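Local coordinates for glycoside hydrolase family protein (Novosphingobium sp. PP1Y, PDB 6Q2F) that probably hydrolyses alpha-L-rhamnosides, releasing terminal rhamnose, and carries a bound sodium ion, at residues S411-T416 with L425-P430; Q699-Q704 with E709-W714; P146-K151 with G469-E474. All coordinates share one frame; numbering follows the deposited sequence.

Interaction 1. Residues S411-T416 with L425-P430; sequences SVIDLT and LDWAAP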
loop_
_atom_site.group_PDB
_atom_site.type_symbol
_atom_site.label_atom_id
_atom_site.label_comp_id
_atom_site.label_asym_id
_atom_site.label_seq_id
_atom_site.Cartn_x
_atom_site.Cartn_y
_atom_site.Cartn_z
ATOM N N SER A 411 -0.532 -43.226 5.314
ATOM C CA SER A 411 -1.072 -44.083 4.263
ATOM C C SER A 411 -0.769 -43.564 2.866
ATOM O O SER A 411 -0.897 -44.327 1.903
ATOM C CB SER A 411 -2.588 -44.208 4.400
ATOM O OG SER A 411 -2.968 -44.466 5.733
ATOM N N VAL A 412 -0.410 -42.286 2.721
ATOM C CA VAL A 412 -0.236 -41.720 1.388
ATOM C C VAL A 412 1.048 -42.251 0.768
ATOM O O VAL A 412 2.111 -42.241 1.400
ATOM C CB VAL A 412 -0.227 -40.187 1.437
ATOM C CG1 VAL A 412 0.047 -39.624 0.036
ATOM C CG2 VAL A 412 -1.552 -39.668 1.981
ATOM N N ILE A 413 0.952 -42.706 -0.479
ATOM C CA ILE A 413 2.071 -43.296 -1.201
ATOM C C ILE A 413 2.434 -42.398 -2.373
ATOM O O ILE A 413 1.557 -41.916 -3.097
ATOM C CB ILE A 413 1.740 -44.719 -1.697
ATOM C CG1 ILE A 413 1.474 -45.654 -0.518
ATOM C CG2 ILE A 413 2.874 -45.270 -2.531
ATOM C CD1 ILE A 413 0.956 -47.017 -0.951
ATOM N N ASP A 414 3.730 -42.192 -2.565
ATOM C CA ASP A 414 4.243 -41.398 -3.675
ATOM C C ASP A 414 4.513 -42.323 -4.849
ATOM O O ASP A 414 5.518 -43.028 -4.875
ATOM C CB ASP A 414 5.509 -40.662 -3.258
ATOM C CG ASP A 414 5.964 -39.665 -4.299
ATOM O OD1 ASP A 414 5.451 -39.713 -5.442
ATOM O OD2 ASP A 414 6.833 -38.829 -3.977
ATOM N N LEU A 415 3.633 -42.287 -5.846
ATOM C CA LEU A 415 3.776 -43.078 -7.060
ATOM C C LEU A 415 4.411 -42.301 -8.211
ATOM O O LEU A 415 4.276 -42.719 -9.364
ATOM C CB LEU A 415 2.413 -43.603 -7.507
ATOM C CG LEU A 415 1.644 -44.484 -6.533
ATOM C CD1 LEU A 415 0.298 -44.882 -7.126
ATOM C CD2 LEU A 415 2.474 -45.714 -6.213
ATOM N N THR A 416 5.093 -41.186 -7.932
ATOM C CA THR A 416 5.628 -40.354 -9.010
ATOM C C THR A 416 6.526 -41.162 -9.942
ATOM O O THR A 416 6.413 -41.065 -11.170
ATOM C CB THR A 416 6.375 -39.162 -8.423
ATOM O OG1 THR A 416 5.487 -38.418 -7.579
ATOM C CG2 THR A 416 6.865 -38.242 -9.534
ATOM N N LEU A 425 0.330 -45.948 -15.657
ATOM C CA LEU A 425 0.839 -46.052 -14.294
ATOM C C LEU A 425 1.111 -47.518 -13.993
ATOM O O LEU A 425 0.198 -48.343 -14.059
ATOM C CB LEU A 425 -0.165 -45.472 -13.296
ATOM C CG LEU A 425 0.223 -45.464 -11.819
ATOM C CD1 LEU A 425 1.248 -44.378 -11.550
ATOM C CD2 LEU A 425 -1.020 -45.265 -10.977
ATOM N N ASP A 426 2.357 -47.874 -13.738
ATOM C CA ASP A 426 2.718 -49.252 -13.462
ATOM C C ASP A 426 2.735 -49.453 -11.952
ATOM O O ASP A 426 3.730 -49.212 -11.312
ATOM C CB ASP A 426 4.059 -49.512 -14.162
ATOM C CG ASP A 426 5.017 -50.387 -13.381
ATOM O OD1 ASP A 426 4.605 -51.412 -12.819
ATOM O OD2 ASP A 426 6.214 -50.062 -13.373
ATOM N N TRP A 427 1.623 -49.919 -11.396
ATOM C CA TRP A 427 1.470 -50.076 -9.958
ATOM C C TRP A 427 0.612 -51.285 -9.623
ATOM O O TRP A 427 -0.428 -51.515 -10.239
ATOM C CB TRP A 427 0.864 -48.811 -9.342
ATOM C CG TRP A 427 0.764 -48.817 -7.861
ATOM C CD1 TRP A 427 1.731 -49.189 -6.970
ATOM C CD2 TRP A 427 -0.350 -48.371 -7.082
ATOM N NE1 TRP A 427 1.272 -49.027 -5.682
ATOM C CE2 TRP A 427 -0.002 -48.522 -5.728
ATOM C CE3 TRP A 427 -1.616 -47.867 -7.400
ATOM C CZ2 TRP A 427 -0.870 -48.190 -4.696
ATOM C CZ3 TRP A 427 -2.477 -47.543 -6.374
ATOM C CH2 TRP A 427 -2.102 -47.708 -5.038
ATOM N N ALA A 428 1.061 -52.047 -8.633
ATOM C CA ALA A 428 0.260 -53.122 -8.058
ATOM C C ALA A 428 -0.409 -52.566 -6.808
ATOM O O ALA A 428 0.225 -52.428 -5.758
ATOM C CB ALA A 428 1.121 -54.341 -7.746
ATOM N N ALA A 429 -1.692 -52.233 -6.928
ATOM C CA ALA A 429 -2.434 -51.626 -5.834
ATOM C C ALA A 429 -2.564 -52.617 -4.685
ATOM O O ALA A 429 -3.255 -53.632 -4.825
ATOM C CB ALA A 429 -3.811 -51.170 -6.310
ATOM N N PRO A 430 -1.915 -52.372 -3.547
ATOM C CA PRO A 430 -1.995 -53.336 -2.445
ATOM C C PRO A 430 -3.429 -53.531 -1.976
ATOM O O PRO A 430 -4.276 -52.637 -2.081
ATOM C CB PRO A 430 -1.119 -52.716 -1.346
ATOM C CG PRO A 430 -0.820 -51.335 -1.778
ATOM C CD PRO A 430 -0.972 -51.282 -3.264
#

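Interaction 2. Residues Q699-Q704 with E709-W714; sequences QYFNRQ and EMARPW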
loop_
_atom_site.group_PDB
_atom_site.type_symbol
_atom_site.label_atom_id
_atom_site.label_comp_id
_atom_site.label_asym_id
_atom_site.label_seq_id
_atom_site.Cartn_x
_atom_site.Cartn_y
_atom_site.Cartn_z
ATOM N N GLN A 699 -1.960 13.563 -9.097
ATOM C CA GLN A 699 -1.729 14.971 -9.270
ATOM C C GLN A 699 -1.334 15.283 -10.678
ATOM O O GLN A 699 -0.940 14.438 -11.413
ATOM C CB GLN A 699 -0.613 15.459 -8.360
ATOM C CG GLN A 699 -0.931 15.414 -6.906
ATOM C CD GLN A 699 -2.073 16.305 -6.538
ATOM O OE1 GLN A 699 -2.028 17.465 -6.774
ATOM N NE2 GLN A 699 -3.087 15.753 -5.969
ATOM N N TYR A 700 -1.430 16.545 -11.013
ATOM C CA TYR A 700 -1.158 17.051 -12.358
ATOM C C TYR A 700 0.116 17.898 -12.351
ATOM O O TYR A 700 0.195 18.957 -12.978
ATOM C CB TYR A 700 -2.359 17.854 -12.871
ATOM C CG TYR A 700 -3.642 17.047 -12.852
ATOM C CD1 TYR A 700 -4.430 16.979 -11.709
ATOM C CD2 TYR A 700 -4.053 16.329 -13.968
ATOM C CE1 TYR A 700 -5.587 16.235 -11.684
ATOM C CE2 TYR A 700 -5.201 15.569 -13.943
ATOM C CZ TYR A 700 -5.969 15.523 -12.802
ATOM O OH TYR A 700 -7.114 14.775 -12.783
ATOM N N PHE A 701 1.135 17.415 -11.641
ATOM C CA PHE A 701 2.256 18.245 -11.190
ATOM C C PHE A 701 3.384 18.211 -12.221
ATOM O O PHE A 701 4.398 17.538 -12.051
ATOM C CB PHE A 701 2.717 17.748 -9.823
ATOM C CG PHE A 701 3.758 18.600 -9.179
ATOM C CD1 PHE A 701 3.536 19.954 -8.985
ATOM C CD2 PHE A 701 4.939 18.040 -8.729
ATOM C CE1 PHE A 701 4.496 20.744 -8.356
ATOM C CE2 PHE A 701 5.900 18.818 -8.113
ATOM C CZ PHE A 701 5.676 20.170 -7.922
ATOM N N ASN A 702 3.199 18.954 -13.319
ATOM C CA ASN A 702 4.232 19.074 -14.346
ATOM C C ASN A 702 4.321 20.534 -14.787
ATOM O O ASN A 702 3.672 21.418 -14.219
ATOM C CB ASN A 702 3.989 18.128 -15.535
ATOM C CG ASN A 702 2.685 18.426 -16.295
ATOM O OD1 ASN A 702 2.161 19.545 -16.284
ATOM N ND2 ASN A 702 2.161 17.403 -16.961
ATOM N N ARG A 703 5.153 20.795 -15.798
ATOM C CA ARG A 703 5.468 22.169 -16.175
ATOM C C ARG A 703 4.294 22.905 -16.797
ATOM O O ARG A 703 4.360 24.137 -16.940
ATOM C CB ARG A 703 6.643 22.189 -17.141
ATOM C CG ARG A 703 6.440 21.412 -18.454
ATOM C CD ARG A 703 7.711 21.530 -19.237
ATOM N NE ARG A 703 7.734 20.672 -20.416
ATOM C CZ ARG A 703 7.429 21.117 -21.624
ATOM N NH1 ARG A 703 7.077 22.393 -21.765
ATOM N NH2 ARG A 703 7.457 20.295 -22.665
ATOM N N GLN A 704 3.241 22.191 -17.182
ATOM C CA GLN A 704 2.017 22.804 -17.674
ATOM C C GLN A 704 1.052 23.186 -16.554
ATOM O O GLN A 704 0.073 23.888 -16.819
ATOM C CB GLN A 704 1.308 21.847 -18.651
ATOM C CG GLN A 704 2.120 21.458 -19.894
ATOM C CD GLN A 704 2.323 22.604 -20.871
ATOM O OE1 GLN A 704 2.758 23.689 -20.507
ATOM N NE2 GLN A 704 2.016 22.353 -22.130
ATOM N N GLU A 709 5.379 27.353 -12.371
ATOM C CA GLU A 709 6.578 28.156 -12.177
ATOM C C GLU A 709 6.618 28.818 -10.806
ATOM O O GLU A 709 7.559 29.560 -10.517
ATOM C CB GLU A 709 6.704 29.200 -13.280
ATOM C CG GLU A 709 6.893 28.571 -14.662
ATOM C CD GLU A 709 8.093 27.630 -14.721
ATOM O OE1 GLU A 709 8.044 26.655 -15.519
ATOM O OE2 GLU A 709 9.072 27.850 -13.979
HETATM N N MSE A 710 5.640 28.559 -9.954
HETATM C CA MSE A 710 5.715 29.035 -8.582
HETATM C C MSE A 710 5.658 27.896 -7.567
HETATM O O MSE A 710 5.268 28.101 -6.431
HETATM C CB MSE A 710 4.606 30.055 -8.316
HETATM C CG MSE A 710 4.898 31.419 -8.952
HETATM SE SE MSE A 710 3.411 32.706 -8.789
HETATM C CE MSE A 710 3.017 32.417 -6.875
ATOM N N ALA A 711 6.065 26.685 -7.974
ATOM C CA ALA A 711 5.985 25.526 -7.087
ATOM C C ALA A 711 7.219 25.329 -6.221
ATOM O O ALA A 711 7.200 24.467 -5.335
ATOM C CB ALA A 711 5.738 24.254 -7.903
ATOM N N ARG A 712 8.292 26.072 -6.461
ATOM C CA ARG A 712 9.525 25.863 -5.703
ATOM C C ARG A 712 9.330 25.992 -4.193
ATOM O O ARG A 712 9.850 25.129 -3.466
ATOM C CB ARG A 712 10.611 26.833 -6.212
ATOM C CG ARG A 712 11.948 26.816 -5.442
ATOM C CD ARG A 712 12.643 25.496 -5.609
ATOM N NE ARG A 712 13.962 25.452 -4.977
ATOM C CZ ARG A 712 15.108 25.304 -5.631
ATOM N NH1 ARG A 712 15.115 25.170 -6.958
ATOM N NH2 ARG A 712 16.245 25.266 -4.950
ATOM N N PRO A 713 8.614 27.002 -3.657
ATOM C CA PRO A 713 8.422 27.048 -2.196
ATOM C C PRO A 713 7.698 25.831 -1.657
ATOM O O PRO A 713 8.052 25.344 -0.585
ATOM C CB PRO A 713 7.608 28.336 -1.979
ATOM C CG PRO A 713 7.954 29.194 -3.167
ATOM C CD PRO A 713 8.040 28.187 -4.311
ATOM N N TRP A 714 6.706 25.315 -2.390
ATOM C CA TRP A 714 6.022 24.080 -1.998
ATOM C C TRP A 714 6.994 22.904 -1.966
ATOM O O TRP A 714 7.048 22.157 -0.987
ATOM C CB TRP A 714 4.852 23.832 -2.970
ATOM C CG TRP A 714 4.186 22.449 -2.983
ATOM C CD1 TRP A 714 4.053 21.622 -4.071
ATOM C CD2 TRP A 714 3.556 21.757 -1.882
ATOM N NE1 TRP A 714 3.381 20.474 -3.718
ATOM C CE2 TRP A 714 3.054 20.534 -2.388
ATOM C CE3 TRP A 714 3.358 22.055 -0.529
ATOM C CZ2 TRP A 714 2.391 19.602 -1.585
ATOM C CZ3 TRP A 714 2.686 21.119 0.275
ATOM C CH2 TRP A 714 2.219 19.917 -0.258
HETATM O O HOH W 1 6.290 25.941 -17.030
#

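Interaction 3. Residues P146-K151 with G469-E474; sequences PQDGLK and GEAVRE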
loop_
_atom_site.group_PDB
_atom_site.type_symbol
_atom_site.label_atom_id
_atom_site.label_comp_id
_atom_site.label_asym_id
_atom_site.label_seq_id
_atom_site.Cartn_x
_atom_site.Cartn_y
_atom_site.Cartn_z
ATOM N N PRO A 146 6.918 -19.606 -21.240
ATOM C CA PRO A 146 5.700 -20.164 -20.615
ATOM C C PRO A 146 5.971 -20.953 -19.338
ATOM O O PRO A 146 5.270 -20.772 -18.331
ATOM C CB PRO A 146 5.129 -21.069 -21.720
ATOM C CG PRO A 146 5.674 -20.493 -23.001
ATOM C CD PRO A 146 7.054 -20.010 -22.651
ATOM N N GLN A 147 6.987 -21.824 -19.351
ATOM C CA GLN A 147 7.351 -22.599 -18.168
ATOM C C GLN A 147 7.655 -21.724 -16.950
ATOM O O GLN A 147 7.501 -22.192 -15.817
ATOM C CB GLN A 147 8.565 -23.490 -18.483
ATOM C CG GLN A 147 9.629 -22.816 -19.360
ATOM C CD GLN A 147 10.861 -23.679 -19.598
ATOM O OE1 GLN A 147 11.300 -24.410 -18.711
ATOM N NE2 GLN A 147 11.422 -23.604 -20.805
ATOM N N ASP A 148 8.058 -20.472 -17.151
ATOM C CA ASP A 148 8.465 -19.602 -16.054
ATOM C C ASP A 148 7.375 -18.629 -15.610
ATOM O O ASP A 148 7.650 -17.734 -14.802
ATOM C CB ASP A 148 9.724 -18.838 -16.452
ATOM C CG ASP A 148 10.934 -19.737 -16.522
ATOM O OD1 ASP A 148 10.975 -20.696 -15.733
ATOM O OD2 ASP A 148 11.833 -19.486 -17.338
ATOM N N GLY A 149 6.148 -18.782 -16.095
ATOM C CA GLY A 149 5.086 -17.922 -15.624
ATOM C C GLY A 149 4.518 -18.380 -14.289
ATOM O O GLY A 149 4.857 -19.444 -13.757
ATOM N N LEU A 150 3.633 -17.552 -13.741
ATOM C CA LEU A 150 2.968 -17.902 -12.494
ATOM C C LEU A 150 2.172 -19.188 -12.676
ATOM O O LEU A 150 1.553 -19.405 -13.716
ATOM C CB LEU A 150 2.053 -16.765 -12.046
ATOM C CG LEU A 150 2.749 -15.525 -11.465
ATOM C CD1 LEU A 150 1.809 -14.337 -11.552
ATOM C CD2 LEU A 150 3.147 -15.798 -10.016
ATOM N N LYS A 151 2.194 -20.045 -11.654
ATOM C CA LYS A 151 1.650 -21.396 -11.739
ATOM C C LYS A 151 0.637 -21.650 -10.630
ATOM O O LYS A 151 0.816 -21.206 -9.491
ATOM C CB LYS A 151 2.744 -22.448 -11.625
ATOM C CG LYS A 151 3.793 -22.389 -12.704
ATOM C CD LYS A 151 4.989 -23.227 -12.277
ATOM C CE LYS A 151 6.169 -23.010 -13.182
ATOM N NZ LYS A 151 6.790 -21.682 -12.908
ATOM N N GLY A 469 13.361 -18.131 -7.662
ATOM C CA GLY A 469 14.410 -17.119 -7.690
ATOM C C GLY A 469 15.178 -17.088 -9.001
ATOM O O GLY A 469 15.542 -16.017 -9.502
ATOM N N GLU A 470 15.473 -18.269 -9.560
ATOM C CA GLU A 470 16.187 -18.305 -10.828
ATOM C C GLU A 470 15.372 -17.653 -11.942
ATOM O O GLU A 470 15.922 -16.938 -12.784
ATOM C CB GLU A 470 16.541 -19.748 -11.192
ATOM C CG GLU A 470 17.093 -19.895 -12.601
ATOM C CD GLU A 470 18.409 -19.157 -12.800
ATOM O OE1 GLU A 470 19.119 -18.875 -11.792
ATOM O OE2 GLU A 470 18.737 -18.852 -13.961
ATOM N N ALA A 471 14.068 -17.920 -11.989
ATOM C CA ALA A 471 13.242 -17.356 -13.052
ATOM C C ALA A 471 13.167 -15.837 -12.913
ATOM O O ALA A 471 13.279 -15.102 -13.903
ATOM C CB ALA A 471 11.836 -17.968 -13.006
ATOM N N VAL A 472 13.011 -15.360 -11.672
ATOM C CA VAL A 472 12.998 -13.929 -11.396
ATOM C C VAL A 472 14.302 -13.291 -11.855
ATOM O O VAL A 472 14.299 -12.246 -12.517
ATOM C CB VAL A 472 12.732 -13.679 -9.900
ATOM C CG1 VAL A 472 12.949 -12.203 -9.587
ATOM C CG2 VAL A 472 11.306 -14.088 -9.551
ATOM N N ARG A 473 15.435 -13.935 -11.554
ATOM C CA ARG A 473 16.734 -13.384 -11.927
ATOM C C ARG A 473 16.896 -13.305 -13.434
ATOM O O ARG A 473 17.410 -12.311 -13.959
ATOM C CB ARG A 473 17.855 -14.234 -11.333
ATOM C CG ARG A 473 19.252 -13.836 -11.798
ATOM C CD ARG A 473 20.320 -14.668 -11.049
ATOM N NE ARG A 473 20.486 -14.223 -9.669
ATOM C CZ ARG A 473 21.274 -13.214 -9.318
ATOM N NH1 ARG A 473 21.962 -12.555 -10.247
ATOM N NH2 ARG A 473 21.395 -12.885 -8.047
ATOM N N GLU A 474 16.492 -14.361 -14.145
ATOM C CA GLU A 474 16.563 -14.341 -15.602
ATOM C C GLU A 474 15.666 -13.250 -16.159
ATOM O O GLU A 474 16.064 -12.503 -17.054
ATOM C CB GLU A 474 16.162 -15.699 -16.190
ATOM C CG GLU A 474 17.122 -16.846 -15.907
ATOM C CD GLU A 474 16.622 -18.176 -16.491
ATOM O OE1 GLU A 474 15.699 -18.144 -17.331
ATOM O OE2 GLU A 474 17.144 -19.247 -16.105
#

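Interaction 1. Residues S411-T416 with L425-P430
D414 OD1, one residue before the L415 that packs on W427, accepts the backbone N-H of T416. The bond runs over 2.9 Å from T416 N to D414 OD1, at 157°, and approaches on the anti side of the carboxylate, tilted out of its plane. This is an Asx turn. It spans L415, whose side chain points toward 425-430. T416 OG1 lies suspiciously close to the same oxygen, and a bond there is doubtful; it is also hydrogen-bonded to V211 N. The other oxygen, D414 OD2, forms a salt bridge with R529.

L415 meets W427 methyl-first, and the two side chains cross at about a right angle. With L415 CG anti to its own carbonyl carbon (chi1 -59°), both methyls reach one indole face. L415 CD2 stands 3.6 Å from the centroid of the five-membered ring, 11° off the ring normal, in a CH-pi contact. L415 CD1 lies over the six-membered side near CD2 and CE3, offset toward the rim, 3.5 Å from W427 CD2. It also touches the branch of a second leucine, with L425 CD2 at 4.1 Å from L415 CD1. I413 adds its end, I413 CD1 coming obliquely to 4.3 Å from W427 CZ2.

The contact joins two beta elements. Strand 413-414 is an outermost strand of a four-stranded antiparallel sheet and pairs with 206-217. The short, weakly bonded strand 428-429 pairs with 164-165. The indole is sandwiched by L415 on one face and A429 CA, 3.8 Å above the other.

With an alanine in place of W427, both L415 methyls and A429 CA would probably face a gap, and the leucine would be freer to turn. W438 meets W427 edge-to-face. No hydrogen bond crosses between the segments. D426 OD1 forms a salt bridge with R165.

Interaction 2. Residues Q699-Q704 with E709-W714
F701 and W714 stand almost perpendicular, their planes at 85°. The edge of the W714 indole is directed at the face of F701 in an offset edge-to-face pair. The F701 ring and the five-membered ring of W714 have centroids 6.0 Å apart. The nearest atoms are F701 CE1 and W714 CD1, at 4.4 Å. F701 reaches across because its CG is anti to the backbone N (chi1 -174°).

A711 approaches F701 differently. Its methyl sits at the ring edge, near the ring plane, with A711 CB 3.8 Å from F701 CE1 and slightly farther from F701 CZ. The indole and the methyl thus meet the same corner of the phenyl ring.

F701 centres an inverse gamma turn in the loop after strand 697-698, and the contact packs this loop on the start of helix 712-726. W714 also packs on P657, L660 and I664 of helix 657-670. Charged groups lie at the other end of the contact. E709 pairs with R80, and R703 with D74 and D686.

No direct hydrogen bond links the two segments. The ring contact is therefore probably held by dispersion, with a modest electrostatic pull of the indole edge on the phenyl face.

Interaction 3. Residues P146-K151 with G469-E474
D148 packs its side chain against A471, in a van der Waals contact between the D148 carboxylate and the A471 methyl. D148 CG and D148 OD1 each lie 4.0 Å from A471 CB, and D148 CB is only slightly farther away. The carboxylate points that way because D148 CG is anti to its carbonyl carbon (chi1 -70°). The backbones come close here, with D148 CA 6.1 Å from A471 CA.

The charged part sets two acids near each other. E474 lies three residues after A471 on the same helix, and its side chain is extended beyond CG. It brings E474 OE1 to 4.1 Å from D148 OD2. The two side chains cross at about a right angle, and their carboxylate planes are 81° apart. If both are ionised, the two acids would be expected to repel mildly. E474 is exposed, so solvent probably screens much of this.

No hydrogen bond crosses between the two segments; several run within them or to the chain just before the helix. K151 NZ folds back on the loop and donates to G149 O over 3.1 Å, in the carbonyl plane. A weak bond also runs from K151 NZ to Q147 O. K151 NZ forms a salt bridge with D465, and D148 and D465 share a backbone hydrogen bond. A short 3-10 turn carries D148, with G149 N bonded to P146 O. A471 N is hydrogen-bonded to D468 OD1.

The arrangement belongs to a (beta/alpha)8 barrel with a large insertion. Segment 146-151 lies in the loop that follows barrel strand 127-131 and runs into strand 151-160. Helix 469-487 leads to the next barrel strand, 497-502. The contact sits where both ends of the inserted beta-rich region meet.

In the fold
From the N terminus, 146-151 comes first, in the loop that follows barrel strand 127-131 and runs into strand 151-160. The chain then passes through the beta-rich insertion before 469-474 closes the long loop of interaction 3. Interaction 1 is nested inside that loop. It closes a short loop of eight residues and joins the edge strand 413-414 to the short strand 428-429, far out in the insertion. Interaction 2 follows in series, after the last barrel strand, 674-677. It closes a loop of four residues and joins the loop after strand 697-698 to the start of helix 712-726. Interactions 1 and 2 lie on opposite sides of the chain's centre. No two contacts touch, and none cross.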